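Local coordinates for protein RavA (Legionella pneumophila str. Paris, PDB 6WO6) that is a Legionella effector, probably delivered into the host cell during infection, whose molecular activity is not established, at residues A[94-103]-A[133-143]; A[250-261]-A[283-294]. The protein carries 2 engineered substitutions. All coordinates share one frame; numbering follows the deposited sequence.

Contact 1: residues A[94-103]-A[133-143]; sequences LLDPRNINPH and AIALRLAETTP
R137 sends CG anti to its backbone N (chi1 -170°) and then bends at chi2, which carries the guanidinium into the turn formed by 96-99; H103, with CG lodged between its backbone N and carbonyl carbon (chi1 64°), turns its imidazole onto the end of the same helix. The loop leading into helix 102-107, with that helix's first turn, thus packs on helix 131-141. R137 NH1 donates to D96 O (3.1 Å), coming from above the carbonyl plane while N99 N reaches the same oxygen from the opposite face, inside the D96-N99 type I turn. R137 NH2 also points at N99 O near the guanidinium plane, but the modelled separation is implausibly short and the bond's geometry is doubtful. P102 CG lies over one guanidinium face. The H103 ring has T142 CA and P143 CD on one face, the latter 3.6 Å from the ring centroid, a CH-pi contact. A weak bond joins H103 ND1 and T141 OG1 (3.4 Å). Beyond R137, L95 crosses I134 at about a right angle, L95 CD2 to I134 CG1 at 3.7 Å. R137 is met here by backbone carbonyls, so its charge probably polarises them and helps hold the loop's shape.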
loop_
_atom_site.group_PDB
_atom_site.type_symbol
_atom_site.label_atom_id
_atom_site.label_comp_id
_atom_site.label_asym_id
_atom_site.label_seq_id
_atom_site.Cartn_x
_atom_site.Cartn_y
_atom_site.Cartn_z
ATOM N N LEU A 94 11.928 -10.440 -1.612
ATOM C CA LEU A 94 10.620 -9.915 -1.238
ATOM C C LEU A 94 10.057 -9.015 -2.329
ATOM O O LEU A 94 8.836 -8.962 -2.522
ATOM C CB LEU A 94 10.711 -9.149 0.082
ATOM C CG LEU A 94 11.113 -9.926 1.337
ATOM C CD1 LEU A 94 11.311 -8.979 2.510
ATOM C CD2 LEU A 94 10.076 -10.982 1.676
ATOM N N LEU A 95 10.926 -8.307 -3.053
ATOM C CA LEU A 95 10.526 -7.432 -4.149
ATOM C C LEU A 95 10.570 -8.121 -5.508
ATOM O O LEU A 95 10.389 -7.453 -6.531
ATOM C CB LEU A 95 11.417 -6.188 -4.181
ATOM C CG LEU A 95 11.301 -5.211 -3.012
ATOM C CD1 LEU A 95 12.248 -4.041 -3.207
ATOM C CD2 LEU A 95 9.867 -4.727 -2.864
ATOM N N ASP A 96 10.809 -9.423 -5.543
ATOM C CA ASP A 96 10.872 -10.151 -6.806
ATOM C C ASP A 96 9.485 -10.229 -7.430
ATOM O O ASP A 96 8.570 -10.790 -6.811
ATOM C CB ASP A 96 11.433 -11.552 -6.579
ATOM C CG ASP A 96 11.616 -12.329 -7.870
ATOM O OD1 ASP A 96 11.703 -11.699 -8.946
ATOM O OD2 ASP A 96 11.666 -13.574 -7.808
ATOM N N PRO A 97 9.276 -9.683 -8.632
ATOM C CA PRO A 97 7.950 -9.796 -9.261
ATOM C C PRO A 97 7.517 -11.232 -9.493
ATOM O O PRO A 97 6.319 -11.530 -9.406
ATOM C CB PRO A 97 8.123 -9.034 -10.584
ATOM C CG PRO A 97 9.276 -8.113 -10.347
ATOM C CD PRO A 97 10.200 -8.857 -9.428
ATOM N N ARG A 98 8.457 -12.134 -9.780
ATOM C CA ARG A 98 8.127 -13.543 -9.957
ATOM C C ARG A 98 7.704 -14.216 -8.658
ATOM O O ARG A 98 7.146 -15.318 -8.706
ATOM C CB ARG A 98 9.318 -14.290 -10.561
ATOM N N ASN A 99 7.953 -13.589 -7.510
ATOM C CA ASN A 99 7.542 -14.132 -6.223
ATOM C C ASN A 99 6.125 -13.671 -5.908
ATOM O O ASN A 99 5.832 -12.471 -5.932
ATOM C CB ASN A 99 8.504 -13.697 -5.117
ATOM C CG ASN A 99 8.218 -14.382 -3.794
ATOM O OD1 ASN A 99 7.485 -15.370 -3.739
ATOM N ND2 ASN A 99 8.800 -13.861 -2.721
ATOM N N ILE A 100 5.252 -14.629 -5.604
ATOM C CA ILE A 100 3.827 -14.359 -5.455
ATOM C C ILE A 100 3.484 -14.151 -3.987
ATOM O O ILE A 100 2.591 -13.362 -3.653
ATOM C CB ILE A 100 2.984 -15.499 -6.064
ATOM C CG1 ILE A 100 3.391 -15.761 -7.517
ATOM C CG2 ILE A 100 1.498 -15.170 -5.988
ATOM C CD1 ILE A 100 4.396 -16.886 -7.694
ATOM N N ASN A 101 4.192 -14.846 -3.096
ATOM C CA ASN A 101 3.883 -14.851 -1.666
ATOM C C ASN A 101 5.147 -14.594 -0.855
ATOM O O ASN A 101 5.788 -15.535 -0.365
ATOM C CB ASN A 101 3.230 -16.171 -1.254
ATOM C CG ASN A 101 1.912 -16.417 -1.967
ATOM O OD1 ASN A 101 1.178 -15.478 -2.276
ATOM N ND2 ASN A 101 1.606 -17.682 -2.229
ATOM N N PRO A 102 5.535 -13.326 -0.689
ATOM C CA PRO A 102 6.673 -13.032 0.201
ATOM C C PRO A 102 6.338 -13.244 1.667
ATOM O O PRO A 102 7.199 -13.673 2.451
ATOM C CB PRO A 102 6.987 -11.559 -0.106
ATOM C CG PRO A 102 6.250 -11.244 -1.383
ATOM C CD PRO A 102 5.046 -12.123 -1.378
ATOM N N HIS A 103 5.096 -12.941 2.058
ATOM C CA HIS A 103 4.658 -13.193 3.424
ATOM C C HIS A 103 4.838 -14.653 3.807
ATOM O O HIS A 103 5.110 -14.957 4.971
ATOM C CB HIS A 103 3.194 -12.786 3.583
ATOM C CG HIS A 103 2.254 -13.590 2.740
ATOM N ND1 HIS A 103 2.020 -13.307 1.412
ATOM C CD2 HIS A 103 1.501 -14.676 3.033
ATOM C CE1 HIS A 103 1.159 -14.181 0.924
ATOM N NE2 HIS A 103 0.828 -15.022 1.887
ATOM N N ALA A 133 8.749 0.212 -0.234
ATOM C CA ALA A 133 8.381 -0.728 -1.289
ATOM C C ALA A 133 8.044 -2.099 -0.716
ATOM O O ALA A 133 7.032 -2.708 -1.092
ATOM C CB ALA A 133 9.511 -0.836 -2.315
ATOM N N ILE A 134 8.876 -2.598 0.204
ATOM C CA ILE A 134 8.645 -3.923 0.770
ATOM C C ILE A 134 7.396 -3.922 1.642
ATOM O O ILE A 134 6.618 -4.883 1.634
ATOM C CB ILE A 134 9.882 -4.402 1.553
ATOM C CG1 ILE A 134 11.096 -4.524 0.628
ATOM C CG2 ILE A 134 9.605 -5.739 2.218
ATOM C CD1 ILE A 134 12.371 -4.925 1.343
ATOM N N ALA A 135 7.179 -2.846 2.404
ATOM C CA ALA A 135 5.972 -2.763 3.219
ATOM C C ALA A 135 4.724 -2.743 2.345
ATOM O O ALA A 135 3.724 -3.399 2.662
ATOM C CB ALA A 135 6.030 -1.528 4.119
ATOM N N LEU A 136 4.772 -2.012 1.227
ATOM C CA LEU A 136 3.650 -1.997 0.295
ATOM C C LEU A 136 3.397 -3.386 -0.277
ATOM O O LEU A 136 2.250 -3.839 -0.355
ATOM C CB LEU A 136 3.919 -0.997 -0.827
ATOM C CG LEU A 136 2.848 -0.905 -1.916
ATOM C CD1 LEU A 136 1.708 0.003 -1.484
ATOM C CD2 LEU A 136 3.447 -0.438 -3.231
ATOM N N ARG A 137 4.465 -4.079 -0.682
ATOM C CA ARG A 137 4.303 -5.415 -1.249
ATOM C C ARG A 137 3.698 -6.377 -0.231
ATOM O O ARG A 137 2.798 -7.164 -0.560
ATOM C CB ARG A 137 5.650 -5.939 -1.744
ATOM C CG ARG A 137 5.550 -7.206 -2.568
ATOM C CD ARG A 137 5.244 -6.893 -4.024
ATOM N NE ARG A 137 4.824 -8.080 -4.763
ATOM C CZ ARG A 137 5.649 -9.038 -5.176
ATOM N NH1 ARG A 137 6.949 -8.960 -4.915
ATOM N NH2 ARG A 137 5.173 -10.080 -5.843
ATOM N N LEU A 138 4.179 -6.324 1.014
ATOM C CA LEU A 138 3.650 -7.204 2.049
ATOM C C LEU A 138 2.190 -6.887 2.348
ATOM O O LEU A 138 1.378 -7.801 2.527
ATOM C CB LEU A 138 4.497 -7.099 3.318
ATOM C CG LEU A 138 5.930 -7.632 3.237
ATOM C CD1 LEU A 138 6.624 -7.521 4.587
ATOM C CD2 LEU A 138 5.945 -9.072 2.737
ATOM N N ALA A 139 1.836 -5.600 2.402
ATOM C CA ALA A 139 0.435 -5.240 2.592
ATOM C C ALA A 139 -0.423 -5.718 1.429
ATOM O O ALA A 139 -1.592 -6.071 1.624
ATOM C CB ALA A 139 0.297 -3.729 2.772
ATOM N N GLU A 140 0.141 -5.751 0.221
ATOM C CA GLU A 140 -0.636 -6.173 -0.939
ATOM C C GLU A 140 -0.868 -7.679 -0.947
ATOM O O GLU A 140 -1.959 -8.136 -1.306
ATOM C CB GLU A 140 0.060 -5.733 -2.227
ATOM C CG GLU A 140 -0.032 -4.242 -2.502
ATOM C CD GLU A 140 0.710 -3.830 -3.762
ATOM O OE1 GLU A 140 1.588 -4.594 -4.217
ATOM O OE2 GLU A 140 0.411 -2.740 -4.299
ATOM N N THR A 141 0.135 -8.471 -0.562
ATOM C CA THR A 141 0.030 -9.918 -0.747
ATOM C C THR A 141 -0.329 -10.698 0.514
ATOM O O THR A 141 -0.766 -11.848 0.398
ATOM C CB THR A 141 1.339 -10.481 -1.318
ATOM O OG1 THR A 141 2.363 -10.431 -0.318
ATOM C CG2 THR A 141 1.779 -9.676 -2.534
ATOM N N THR A 142 -0.169 -10.123 1.701
ATOM C CA THR A 142 -0.405 -10.884 2.930
ATOM C C THR A 142 -1.901 -11.016 3.201
ATOM O O THR A 142 -2.615 -10.008 3.199
ATOM C CB THR A 142 0.262 -10.211 4.125
ATOM O OG1 THR A 142 1.653 -10.007 3.850
ATOM C CG2 THR A 142 0.105 -11.068 5.372
ATOM N N PRO A 143 -2.404 -12.228 3.444
ATOM C CA PRO A 143 -3.796 -12.371 3.883
ATOM C C PRO A 143 -4.015 -11.698 5.229
ATOM O O PRO A 143 -3.076 -11.427 5.982
ATOM C CB PRO A 143 -3.988 -13.890 3.982
ATOM C CG PRO A 143 -2.924 -14.469 3.106
ATOM C CD PRO A 143 -1.758 -13.530 3.220
#

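Contact 2: residues A[250-261]-A[283-294]; sequences KVQSAFALRRDI and LCLEFAILFPEL
A254 CB sits over the centre of the F287 ring, 3.6 Å from the centroid and 12° off the normal, and this CH-pi contact begins the tightly packed part of the interface. Here helix 246-265 packs against the bend where helix 281-286 gives way, through the F287-L290 type I turn, to helix 290-294. S253 OG and L257 CD2 come up to the edge of that ring, near its plane, while E286 CG lies across the other face. L257 puts CG anti to its backbone N (chi1 172°), and CD2 reaches F287 CB at 3.7 Å. Farther along helix 250-261, A254, L257, R258 and I261 form the hole that takes L290 as a knob, and I261 CD1 covers one face of F291, 3.8 Å from the centroid.

At both margins the residues are partly exposed. At one, K250 NZ makes a salt bridge to E286 OE2 (2.6 Å), nearly along the C-O axis, and S215 OG hydrogen-bonds to the same carboxylate oxygen. At the other, R258 CD meets L294 CD1 at 3.8 Å. R258 NE forms a salt bridge with E262. An apolar seam with charges set at its margins implies that hydrophobic burial probably does most of the joining here.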
loop_
_atom_site.group_PDB
_atom_site.type_symbol
_atom_site.label_atom_id
_atom_site.label_comp_id
_atom_site.label_asym_id
_atom_site.label_seq_id
_atom_site.Cartn_x
_atom_site.Cartn_y
_atom_site.Cartn_z
ATOM N N LYS A 250 -16.193 12.173 -7.794
ATOM C CA LYS A 250 -17.457 11.533 -7.444
ATOM C C LYS A 250 -17.920 11.934 -6.048
ATOM O O LYS A 250 -19.113 12.174 -5.838
ATOM C CB LYS A 250 -17.331 10.014 -7.559
ATOM C CG LYS A 250 -16.856 9.539 -8.923
ATOM C CD LYS A 250 -17.898 8.739 -9.667
ATOM C CE LYS A 250 -17.346 8.278 -11.005
ATOM N NZ LYS A 250 -18.367 7.590 -11.840
ATOM N N VAL A 251 -16.999 12.020 -5.083
ATOM C CA VAL A 251 -17.385 12.390 -3.724
ATOM C C VAL A 251 -17.932 13.813 -3.691
ATOM O O VAL A 251 -18.967 14.086 -3.063
ATOM C CB VAL A 251 -16.191 12.213 -2.766
ATOM C CG1 VAL A 251 -16.449 12.914 -1.447
ATOM C CG2 VAL A 251 -15.926 10.738 -2.528
ATOM N N GLN A 252 -17.260 14.741 -4.380
ATOM C CA GLN A 252 -17.741 16.117 -4.388
ATOM C C GLN A 252 -19.089 16.228 -5.097
ATOM O O GLN A 252 -19.982 16.950 -4.633
ATOM C CB GLN A 252 -16.694 17.032 -5.027
ATOM C CG GLN A 252 -15.384 17.086 -4.234
ATOM C CD GLN A 252 -14.455 18.199 -4.683
ATOM O OE1 GLN A 252 -14.580 19.345 -4.244
ATOM N NE2 GLN A 252 -13.510 17.866 -5.558
ATOM N N SER A 253 -19.274 15.490 -6.197
ATOM C CA SER A 253 -20.552 15.566 -6.895
ATOM C C SER A 253 -21.675 14.916 -6.091
ATOM O O SER A 253 -22.822 15.371 -6.157
ATOM C CB SER A 253 -20.444 14.927 -8.279
ATOM O OG SER A 253 -20.875 13.579 -8.250
ATOM N N ALA A 254 -21.372 13.872 -5.314
ATOM C CA ALA A 254 -22.402 13.258 -4.482
ATOM C C ALA A 254 -22.809 14.184 -3.343
ATOM O O ALA A 254 -24.000 14.302 -3.024
ATOM C CB ALA A 254 -21.913 11.917 -3.936
ATOM N N PHE A 255 -21.835 14.849 -2.715
ATOM C CA PHE A 255 -22.176 15.873 -1.731
ATOM C C PHE A 255 -23.044 16.963 -2.355
ATOM O O PHE A 255 -24.038 17.400 -1.756
ATOM C CB PHE A 255 -20.907 16.481 -1.135
ATOM C CG PHE A 255 -20.214 15.597 -0.139
ATOM C CD1 PHE A 255 -20.940 14.758 0.693
ATOM C CD2 PHE A 255 -18.830 15.605 -0.031
ATOM C CE1 PHE A 255 -20.296 13.945 1.617
ATOM C CE2 PHE A 255 -18.186 14.794 0.890
ATOM C CZ PHE A 255 -18.920 13.964 1.712
ATOM N N ALA A 256 -22.681 17.412 -3.561
ATOM C CA ALA A 256 -23.468 18.438 -4.241
ATOM C C ALA A 256 -24.889 17.960 -4.511
ATOM O O ALA A 256 -25.848 18.725 -4.358
ATOM C CB ALA A 256 -22.787 18.847 -5.548
ATOM N N LEU A 257 -25.043 16.698 -4.918
ATOM C CA LEU A 257 -26.374 16.164 -5.196
ATOM C C LEU A 257 -27.216 16.092 -3.932
ATOM O O LEU A 257 -28.419 16.384 -3.963
ATOM C CB LEU A 257 -26.271 14.782 -5.840
ATOM C CG LEU A 257 -27.606 14.048 -6.003
ATOM C CD1 LEU A 257 -28.541 14.821 -6.919
ATOM C CD2 LEU A 257 -27.392 12.633 -6.513
ATOM N N ARG A 258 -26.611 15.689 -2.810
ATOM C CA ARG A 258 -27.350 15.699 -1.550
ATOM C C ARG A 258 -27.778 17.114 -1.176
ATOM O O ARG A 258 -28.909 17.329 -0.717
ATOM C CB ARG A 258 -26.516 15.077 -0.433
ATOM C CG ARG A 258 -26.975 15.484 0.957
ATOM C CD ARG A 258 -26.887 14.337 1.940
ATOM N NE ARG A 258 -27.171 14.777 3.302
ATOM C CZ ARG A 258 -27.244 13.966 4.351
ATOM N NH1 ARG A 258 -27.062 12.661 4.197
ATOM N NH2 ARG A 258 -27.502 14.459 5.553
ATOM N N ARG A 259 -26.890 18.095 -1.369
ATOM C CA ARG A 259 -27.271 19.481 -1.109
ATOM C C ARG A 259 -28.439 19.902 -1.994
ATOM O O ARG A 259 -29.369 20.575 -1.535
ATOM C CB ARG A 259 -26.076 20.411 -1.325
ATOM C CG ARG A 259 -26.088 21.643 -0.431
ATOM C CD ARG A 259 -25.322 22.808 -1.042
ATOM N NE ARG A 259 -26.226 23.884 -1.444
ATOM C CZ ARG A 259 -25.839 25.115 -1.768
ATOM N NH1 ARG A 259 -24.553 25.441 -1.737
ATOM N NH2 ARG A 259 -26.743 26.022 -2.120
ATOM N N ASP A 260 -28.402 19.511 -3.270
ATOM C CA ASP A 260 -29.486 19.831 -4.195
ATOM C C ASP A 260 -30.801 19.218 -3.732
ATOM O O ASP A 260 -31.844 19.885 -3.734
ATOM C CB ASP A 260 -29.120 19.338 -5.597
ATOM C CG ASP A 260 -29.949 19.989 -6.687
ATOM O OD1 ASP A 260 -30.747 20.901 -6.379
ATOM O OD2 ASP A 260 -29.794 19.584 -7.859
ATOM N N ILE A 261 -30.765 17.947 -3.326
ATOM C CA ILE A 261 -31.964 17.273 -2.832
ATOM C C ILE A 261 -32.525 18.010 -1.625
ATOM O O ILE A 261 -33.732 18.264 -1.533
ATOM C CB ILE A 261 -31.653 15.806 -2.490
ATOM C CG1 ILE A 261 -31.308 15.018 -3.752
ATOM C CG2 ILE A 261 -32.824 15.164 -1.769
ATOM C CD1 ILE A 261 -30.937 13.579 -3.476
ATOM N N LEU A 283 -27.040 11.220 -12.895
ATOM C CA LEU A 283 -26.484 11.539 -11.584
ATOM C C LEU A 283 -27.351 10.981 -10.461
ATOM O O LEU A 283 -26.830 10.432 -9.483
ATOM C CB LEU A 283 -26.321 13.053 -11.444
ATOM C CG LEU A 283 -25.748 13.553 -10.116
ATOM C CD1 LEU A 283 -24.401 12.910 -9.848
ATOM C CD2 LEU A 283 -25.625 15.065 -10.120
ATOM N N CYS A 284 -28.676 11.106 -10.582
ATOM C CA CYS A 284 -29.564 10.548 -9.566
ATOM C C CYS A 284 -29.423 9.034 -9.480
ATOM O O CYS A 284 -29.442 8.463 -8.383
ATOM C CB CYS A 284 -31.013 10.935 -9.862
ATOM S SG CYS A 284 -31.385 12.700 -9.690
ATOM N N LEU A 285 -29.278 8.364 -10.628
ATOM C CA LEU A 285 -29.103 6.915 -10.620
ATOM C C LEU A 285 -27.760 6.523 -10.016
ATOM O O LEU A 285 -27.673 5.545 -9.261
ATOM C CB LEU A 285 -29.228 6.362 -12.038
ATOM C CG LEU A 285 -30.585 6.429 -12.739
ATOM C CD1 LEU A 285 -30.472 5.891 -14.157
ATOM C CD2 LEU A 285 -31.638 5.667 -11.956
ATOM N N GLU A 286 -26.702 7.274 -10.337
ATOM C CA GLU A 286 -25.373 6.948 -9.832
ATOM C C GLU A 286 -25.330 6.970 -8.312
ATOM O O GLU A 286 -24.548 6.233 -7.701
ATOM C CB GLU A 286 -24.343 7.922 -10.408
ATOM C CG GLU A 286 -22.891 7.536 -10.160
ATOM C CD GLU A 286 -21.912 8.527 -10.771
ATOM O OE1 GLU A 286 -22.322 9.669 -11.067
ATOM O OE2 GLU A 286 -20.732 8.163 -10.957
ATOM N N PHE A 287 -26.169 7.795 -7.687
ATOM C CA PHE A 287 -26.208 7.967 -6.239
ATOM C C PHE A 287 -27.615 7.733 -5.707
ATOM O O PHE A 287 -28.089 8.439 -4.811
ATOM C CB PHE A 287 -25.702 9.354 -5.851
ATOM C CG PHE A 287 -24.294 9.626 -6.299
ATOM C CD1 PHE A 287 -23.294 8.689 -6.090
ATOM C CD2 PHE A 287 -23.974 10.809 -6.943
ATOM C CE1 PHE A 287 -21.993 8.935 -6.506
ATOM C CE2 PHE A 287 -22.677 11.061 -7.362
ATOM C CZ PHE A 287 -21.686 10.123 -7.144
ATOM N N ALA A 288 -28.295 6.715 -6.247
ATOM C CA ALA A 288 -29.691 6.470 -5.898
ATOM C C ALA A 288 -29.866 6.169 -4.415
ATOM O O ALA A 288 -30.933 6.445 -3.849
ATOM C CB ALA A 288 -30.243 5.324 -6.744
ATOM N N ILE A 289 -28.830 5.622 -3.768
ATOM C CA ILE A 289 -28.902 5.273 -2.353
ATOM C C ILE A 289 -29.287 6.471 -1.494
ATOM O O ILE A 289 -29.807 6.300 -0.387
ATOM C CB ILE A 289 -27.554 4.672 -1.895
ATOM C CG1 ILE A 289 -27.691 4.001 -0.526
ATOM C CG2 ILE A 289 -26.474 5.742 -1.860
ATOM C CD1 ILE A 289 -26.403 3.396 -0.021
ATOM N N LEU A 290 -29.066 7.689 -1.993
ATOM C CA LEU A 290 -29.394 8.879 -1.219
ATOM C C LEU A 290 -30.897 9.062 -1.042
ATOM O O LEU A 290 -31.328 9.650 -0.044
ATOM C CB LEU A 290 -28.801 10.117 -1.892
ATOM C CG LEU A 290 -27.319 10.392 -1.664
ATOM C CD1 LEU A 290 -26.846 11.532 -2.544
ATOM C CD2 LEU A 290 -27.089 10.716 -0.204
ATOM N N PHE A 291 -31.710 8.563 -1.977
ATOM C CA PHE A 291 -33.088 9.044 -2.069
ATOM C C PHE A 291 -34.063 8.446 -1.051
ATOM O O PHE A 291 -34.829 9.208 -0.448
ATOM C CB PHE A 291 -33.614 8.834 -3.491
ATOM C CG PHE A 291 -33.079 9.831 -4.474
ATOM C CD1 PHE A 291 -31.828 9.658 -5.045
ATOM C CD2 PHE A 291 -33.813 10.953 -4.805
ATOM C CE1 PHE A 291 -31.329 10.580 -5.944
ATOM C CE2 PHE A 291 -33.319 11.882 -5.702
ATOM C CZ PHE A 291 -32.078 11.697 -6.274
ATOM N N PRO A 292 -34.097 7.123 -0.830
ATOM C CA PRO A 292 -35.077 6.593 0.140
ATOM C C PRO A 292 -34.956 7.195 1.531
ATOM O O PRO A 292 -35.979 7.467 2.170
ATOM C CB PRO A 292 -34.780 5.088 0.144
ATOM C CG PRO A 292 -34.205 4.823 -1.197
ATOM C CD PRO A 292 -33.367 6.032 -1.504
ATOM N N GLU A 293 -33.734 7.422 2.019
ATOM C CA GLU A 293 -33.560 8.014 3.343
ATOM C C GLU A 293 -34.016 9.469 3.360
ATOM O O GLU A 293 -34.854 9.862 4.178
ATOM C CB GLU A 293 -32.098 7.913 3.779
ATOM C CG GLU A 293 -31.857 6.989 4.961
ATOM C CD GLU A 293 -31.432 5.597 4.534
ATOM O OE1 GLU A 293 -31.124 4.771 5.420
ATOM O OE2 GLU A 293 -31.400 5.329 3.313
ATOM N N LEU A 294 -33.466 10.286 2.461
ATOM C CA LEU A 294 -33.729 11.720 2.495
ATOM C C LEU A 294 -35.156 12.071 2.083
ATOM O O LEU A 294 -35.641 13.151 2.440
ATOM C CB LEU A 294 -32.723 12.446 1.601
ATOM C CG LEU A 294 -31.254 12.134 1.902
ATOM C CD1 LEU A 294 -30.333 12.976 1.036
ATOM C CD2 LEU A 294 -30.943 12.335 3.377
#

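From the N terminus the chain runs through helix 77-92 into the loop of 94-103, which starts helix 102-107, then through helices 115-118 and 120-127, and comes back as helix 131-141. Contact 1 closes there, with 29 residues between its segments. The chain then continues through helices 147-157, 162-181 and the following ones to helix 246-265, where contact 2 opens; it closes after helix 270-275, when helices 281-286 and 290-294 fold back on that long helix. The two loops follow in series, neither enclosing nor crossing the other. The centres of contact 1 and contact 2 are about 38 Å apart, and lie about 10 Å and 30 Å from the centre of this elongated all-helical chain.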